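Local coordinates for protein blue-light-activated histidine kinase 2 (Erythrobacter litoralis HTCC2594, PDB 4R38) that is a blue-light-activated histidine kinase, here its flavin-binding LOV sensor domain, that uses ATP to phosphorylate histidine, at residues A[99-109]-A[120-129]. Numbering follows the deposited sequence.
With RBF (riboflavin), chain E.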
loop_
_atom_site.group_PDB
_atom_site.type_symbol
_atom_site.label_atom_id
_atom_site.label_comp_id
_atom_site.label_asym_id
_atom_site.label_seq_id
_atom_site.Cartn_x
_atom_site.Cartn_y
_atom_site.Cartn_z
ATOM N N GLU A 99 11.470 12.685 1.247
ATOM C CA GLU A 99 10.655 13.361 2.248
ATOM C C GLU A 99 9.773 12.363 2.998
ATOM O O GLU A 99 9.051 11.558 2.397
ATOM C CB GLU A 99 9.788 14.442 1.597
ATOM C CG GLU A 99 8.870 15.166 2.574
ATOM C CD GLU A 99 8.147 16.358 1.949
ATOM O OE1 GLU A 99 7.590 16.211 0.839
ATOM O OE2 GLU A 99 8.144 17.447 2.571
ATOM N N GLY A 100 9.842 12.407 4.318
ATOM C CA GLY A 100 8.996 11.542 5.110
ATOM C C GLY A 100 7.601 12.114 5.178
ATOM O O GLY A 100 7.417 13.343 5.096
ATOM N N PHE A 101 6.617 11.229 5.312
ATOM C CA PHE A 101 5.237 11.647 5.540
ATOM C C PHE A 101 4.430 10.551 6.203
ATOM O O PHE A 101 4.767 9.380 6.092
ATOM C CB PHE A 101 4.574 12.061 4.224
ATOM C CG PHE A 101 4.289 10.906 3.272
ATOM C CD1 PHE A 101 3.006 10.396 3.146
ATOM C CD2 PHE A 101 5.308 10.345 2.507
ATOM C CE1 PHE A 101 2.728 9.338 2.272
ATOM C CE2 PHE A 101 5.042 9.297 1.640
ATOM C CZ PHE A 101 3.748 8.798 1.510
ATOM N N TRP A 102 3.357 10.933 6.889
ATOM C CA TRP A 102 2.437 9.977 7.479
ATOM C C TRP A 102 1.389 9.540 6.443
ATOM O O TRP A 102 0.743 10.355 5.784
ATOM C CB TRP A 102 1.783 10.552 8.743
ATOM C CG TRP A 102 2.747 10.669 9.904
ATOM C CD1 TRP A 102 3.318 11.816 10.391
ATOM C CD2 TRP A 102 3.271 9.594 10.702
ATOM N NE1 TRP A 102 4.150 11.523 11.445
ATOM C CE2 TRP A 102 4.137 10.168 11.660
ATOM C CE3 TRP A 102 3.076 8.210 10.711
ATOM C CZ2 TRP A 102 4.814 9.401 12.608
ATOM C CZ3 TRP A 102 3.753 7.448 11.653
ATOM C CH2 TRP A 102 4.605 8.045 12.591
ATOM N N ASN A 103 1.267 8.232 6.273
ATOM C CA ASN A 103 0.369 7.661 5.293
ATOM C C ASN A 103 -0.697 6.910 6.058
ATOM O O ASN A 103 -0.401 5.951 6.768
ATOM C CB ASN A 103 1.163 6.713 4.392
ATOM C CG ASN A 103 0.327 6.086 3.274
ATOM O OD1 ASN A 103 -0.929 6.132 3.253
ATOM N ND2 ASN A 103 1.016 5.504 2.322
ATOM N N HIS A 104 -1.937 7.384 5.952
ATOM C CA HIS A 104 -3.069 6.686 6.537
ATOM C C HIS A 104 -3.558 5.722 5.483
ATOM O O HIS A 104 -4.178 6.110 4.503
ATOM C CB HIS A 104 -4.171 7.671 6.926
ATOM C CG HIS A 104 -5.290 7.053 7.707
ATOM N ND1 HIS A 104 -5.735 7.565 8.905
ATOM C CD2 HIS A 104 -6.068 5.977 7.443
ATOM C CE1 HIS A 104 -6.723 6.814 9.362
ATOM N NE2 HIS A 104 -6.946 5.846 8.493
ATOM N N LEU A 105 -3.253 4.454 5.700
ATOM C CA LEU A 105 -3.539 3.404 4.750
ATOM C C LEU A 105 -4.783 2.639 5.200
ATOM O O LEU A 105 -4.915 2.283 6.371
ATOM C CB LEU A 105 -2.322 2.466 4.690
ATOM C CG LEU A 105 -2.364 1.208 3.832
ATOM C CD1 LEU A 105 -2.443 1.490 2.337
ATOM C CD2 LEU A 105 -1.112 0.368 4.137
ATOM N N LEU A 106 -5.706 2.424 4.277
ATOM C CA LEU A 106 -6.856 1.559 4.496
ATOM C C LEU A 106 -6.828 0.523 3.407
ATOM O O LEU A 106 -6.861 0.867 2.232
ATOM C CB LEU A 106 -8.183 2.316 4.387
ATOM C CG LEU A 106 -8.400 3.403 5.408
ATOM C CD1 LEU A 106 -7.817 4.703 4.899
ATOM C CD2 LEU A 106 -9.892 3.548 5.652
ATOM N N MET A 107 -6.810 -0.745 3.772
ATOM C CA MET A 107 -6.791 -1.755 2.741
ATOM C C MET A 107 -7.519 -3.006 3.171
ATOM O O MET A 107 -7.926 -3.157 4.318
ATOM C CB MET A 107 -5.340 -2.061 2.351
ATOM C CG MET A 107 -4.603 -2.787 3.417
ATOM S SD MET A 107 -2.946 -3.314 2.963
ATOM C CE MET A 107 -2.488 -4.343 4.354
ATOM N N GLY A 108 -7.737 -3.875 2.199
ATOM C CA GLY A 108 -8.441 -5.109 2.427
ATOM C C GLY A 108 -8.686 -5.848 1.127
ATOM O O GLY A 108 -8.266 -5.414 0.056
ATOM N N PRO A 109 -9.359 -6.989 1.228
ATOM C CA PRO A 109 -9.667 -7.801 0.052
ATOM C C PRO A 109 -10.451 -6.983 -0.962
ATOM O O PRO A 109 -11.399 -6.261 -0.595
ATOM C CB PRO A 109 -10.554 -8.912 0.615
ATOM C CG PRO A 109 -10.199 -8.990 2.047
ATOM C CD PRO A 109 -9.893 -7.585 2.463
ATOM N N PHE A 120 -5.791 -7.519 -3.155
ATOM C CA PHE A 120 -5.994 -6.585 -2.056
ATOM C C PHE A 120 -6.014 -5.219 -2.689
ATOM O O PHE A 120 -5.242 -4.944 -3.600
ATOM C CB PHE A 120 -4.863 -6.682 -1.038
ATOM C CG PHE A 120 -5.280 -7.242 0.303
ATOM C CD1 PHE A 120 -5.107 -6.501 1.457
ATOM C CD2 PHE A 120 -5.825 -8.506 0.402
ATOM C CE1 PHE A 120 -5.499 -7.007 2.678
ATOM C CE2 PHE A 120 -6.223 -9.012 1.637
ATOM C CZ PHE A 120 -6.045 -8.266 2.761
ATOM N N VAL A 121 -6.896 -4.362 -2.188
ATOM C CA VAL A 121 -6.947 -2.976 -2.603
ATOM C C VAL A 121 -6.683 -2.118 -1.392
ATOM O O VAL A 121 -7.059 -2.482 -0.271
ATOM C CB VAL A 121 -8.346 -2.593 -3.218
ATOM C CG1 VAL A 121 -9.481 -2.792 -2.217
ATOM C CG2 VAL A 121 -8.348 -1.150 -3.734
ATOM N N GLY A 122 -6.006 -0.996 -1.622
ATOM C CA GLY A 122 -5.670 -0.049 -0.570
ATOM C C GLY A 122 -5.816 1.386 -1.063
ATOM O O GLY A 122 -5.574 1.674 -2.240
ATOM N N ILE A 123 -6.250 2.279 -0.178
ATOM C CA ILE A 123 -6.132 3.703 -0.450
ATOM C C ILE A 123 -5.170 4.304 0.549
ATOM O O ILE A 123 -5.014 3.795 1.671
ATOM C CB ILE A 123 -7.478 4.454 -0.402
ATOM C CG1 ILE A 123 -8.114 4.319 0.979
ATOM C CG2 ILE A 123 -8.376 3.934 -1.507
ATOM C CD1 ILE A 123 -9.347 5.173 1.138
ATOM N N GLN A 124 -4.478 5.350 0.098
ATOM C CA GLN A 124 -3.505 6.058 0.886
ATOM C C GLN A 124 -3.914 7.504 0.991
ATOM O O GLN A 124 -4.208 8.150 -0.018
ATOM C CB GLN A 124 -2.146 6.030 0.212
ATOM C CG GLN A 124 -1.565 4.669 0.108
ATOM C CD GLN A 124 -2.063 3.852 -1.057
ATOM O OE1 GLN A 124 -2.637 4.369 -2.013
ATOM N NE2 GLN A 124 -1.820 2.544 -0.987
ATOM N N VAL A 125 -3.899 8.002 2.217
ATOM C CA VAL A 125 -4.184 9.400 2.492
ATOM C C VAL A 125 -2.966 10.025 3.162
ATOM O O VAL A 125 -2.535 9.590 4.233
ATOM C CB VAL A 125 -5.384 9.554 3.435
ATOM C CG1 VAL A 125 -5.671 11.042 3.688
ATOM C CG2 VAL A 125 -6.602 8.861 2.866
ATOM N N ASP A 126 -2.414 11.039 2.511
ATOM C CA ASP A 126 -1.276 11.794 3.014
ATOM C C ASP A 126 -1.687 12.668 4.202
ATOM O O ASP A 126 -2.455 13.626 4.028
ATOM C CB ASP A 126 -0.761 12.661 1.865
ATOM C CG ASP A 126 0.577 13.312 2.145
ATOM O OD1 ASP A 126 1.003 13.415 3.322
ATOM O OD2 ASP A 126 1.196 13.742 1.149
ATOM N N MET A 127 -1.173 12.348 5.396
ATOM C CA MET A 127 -1.486 13.110 6.606
ATOM C C MET A 127 -0.376 14.116 6.936
ATOM O O MET A 127 -0.418 14.769 7.980
ATOM C CB MET A 127 -1.694 12.174 7.800
ATOM C CG MET A 127 -2.804 11.154 7.627
ATOM S SD MET A 127 -4.392 11.967 7.489
ATOM C CE MET A 127 -5.533 10.612 7.156
ATOM N N GLY A 128 0.638 14.211 6.076
ATOM C CA GLY A 128 1.668 15.237 6.212
ATOM C C GLY A 128 2.827 14.888 7.125
ATOM O O GLY A 128 3.070 13.717 7.405
ATOM N N GLN A 129 3.525 15.922 7.594
ATOM C CA GLN A 129 4.731 15.772 8.416
ATOM C C GLN A 129 4.503 16.206 9.866
ATOM O O GLN A 129 3.588 15.730 10.539
ATOM C CB GLN A 129 5.883 16.593 7.817
ATOM C CG GLN A 129 6.441 16.050 6.490
ATOM C CD GLN A 129 5.486 16.178 5.297
ATOM O OE1 GLN A 129 5.455 15.307 4.422
ATOM N NE2 GLN A 129 4.724 17.270 5.247
HETATM N N1 RBF E . 2.738 -0.111 2.981
HETATM C C2 RBF E . 3.204 1.163 3.057
HETATM O O2 RBF E . 4.163 1.417 3.761
HETATM N N3 RBF E . 2.579 2.149 2.346
HETATM C C4 RBF E . 1.565 1.889 1.490
HETATM O O4 RBF E . 1.014 2.810 0.844
HETATM C C4A RBF E . 1.102 0.559 1.333
HETATM N N5 RBF E . 0.120 0.210 0.462
HETATM C C5A RBF E . -0.273 -1.070 0.344
HETATM C C6 RBF E . -1.312 -1.462 -0.546
HETATM C C7 RBF E . -1.705 -2.792 -0.678
HETATM C C7M RBF E . -2.851 -3.089 -1.678
HETATM C C8 RBF E . -1.086 -3.769 0.100
HETATM C C8M RBF E . -1.446 -5.255 0.059
HETATM C C9 RBF E . -0.095 -3.412 0.972
HETATM C C9A RBF E . 0.341 -2.064 1.130
HETATM N N10 RBF E . 1.373 -1.759 2.002
HETATM C C10 RBF E . 1.768 -0.435 2.124
HETATM C "C1'" RBF E . 1.990 -2.740 2.896
HETATM C "C2'" RBF E . 3.256 -3.435 2.407
HETATM O "O2'" RBF E . 3.111 -3.689 1.069
HETATM C "C3'" RBF E . 3.442 -4.732 3.188
HETATM O "O3'" RBF E . 2.386 -5.609 2.909
HETATM C "C4'" RBF E . 3.471 -4.490 4.695
HETATM O "O4'" RBF E . 4.525 -3.634 5.052
HETATM C "C5'" RBF E . 3.620 -5.805 5.450
HETATM O "O5'" RBF E . 4.807 -6.466 5.048
#
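Asn103 and Gln124 meet on the flavin side of an antiparallel hairpin, their amide planes turned 68° apart. Asn103 OD1 lies against the aliphatic part of Gln124, 3.3 Å from its CB, and has no hydrogen-bonding partner in the model. Asn103 ND2 instead bonds to Asn93 and makes a weak bond to riboflavin O4 (3.1 Å). Gln124, bent at its second torsion (chi2 82°), turns its amide toward the isoalloxazine: NE2 gives weak bonds to both N5 and O4, and is also bonded to Thr27, while OE1 pairs with Ser25. Leu105 continues this face, with CD1 3.4 Å from riboflavin N5.

The two strands, the last in the chain, lie side by side within the five-stranded antiparallel PAS-fold sheet, flanked by strand 25-30 on one side and strand 87-94 on the other, and are joined by paired backbone hydrogen bonds from His104–Val125 to Gly108–Val121. In this LOV domain the Gln124 side chain sits near Cys61, the residue that forms the flavin adduct but is unattached here. In related LOV domains, a glutamine at this place is thought to respond to protonation of N5.

At the dimethylbenzene end, Met107 SD rests 3.4 Å from riboflavin C8 and meets the edge of the Phe120 ring in a Met-aromatic contact. One face of that ring covers the Gly108–Pro109 backbone, with Gly108 CA in a CH-pi contact 3.9 Å from the ring centroid. On the other side of the sheet, Met127 folds back (chi2 -64°) to lay CE against His104 CB, while His104 NE2 bonds to Glu88. Farther along the same face, Leu106 CD1 packs 3.9 Å from Ile123 CG1.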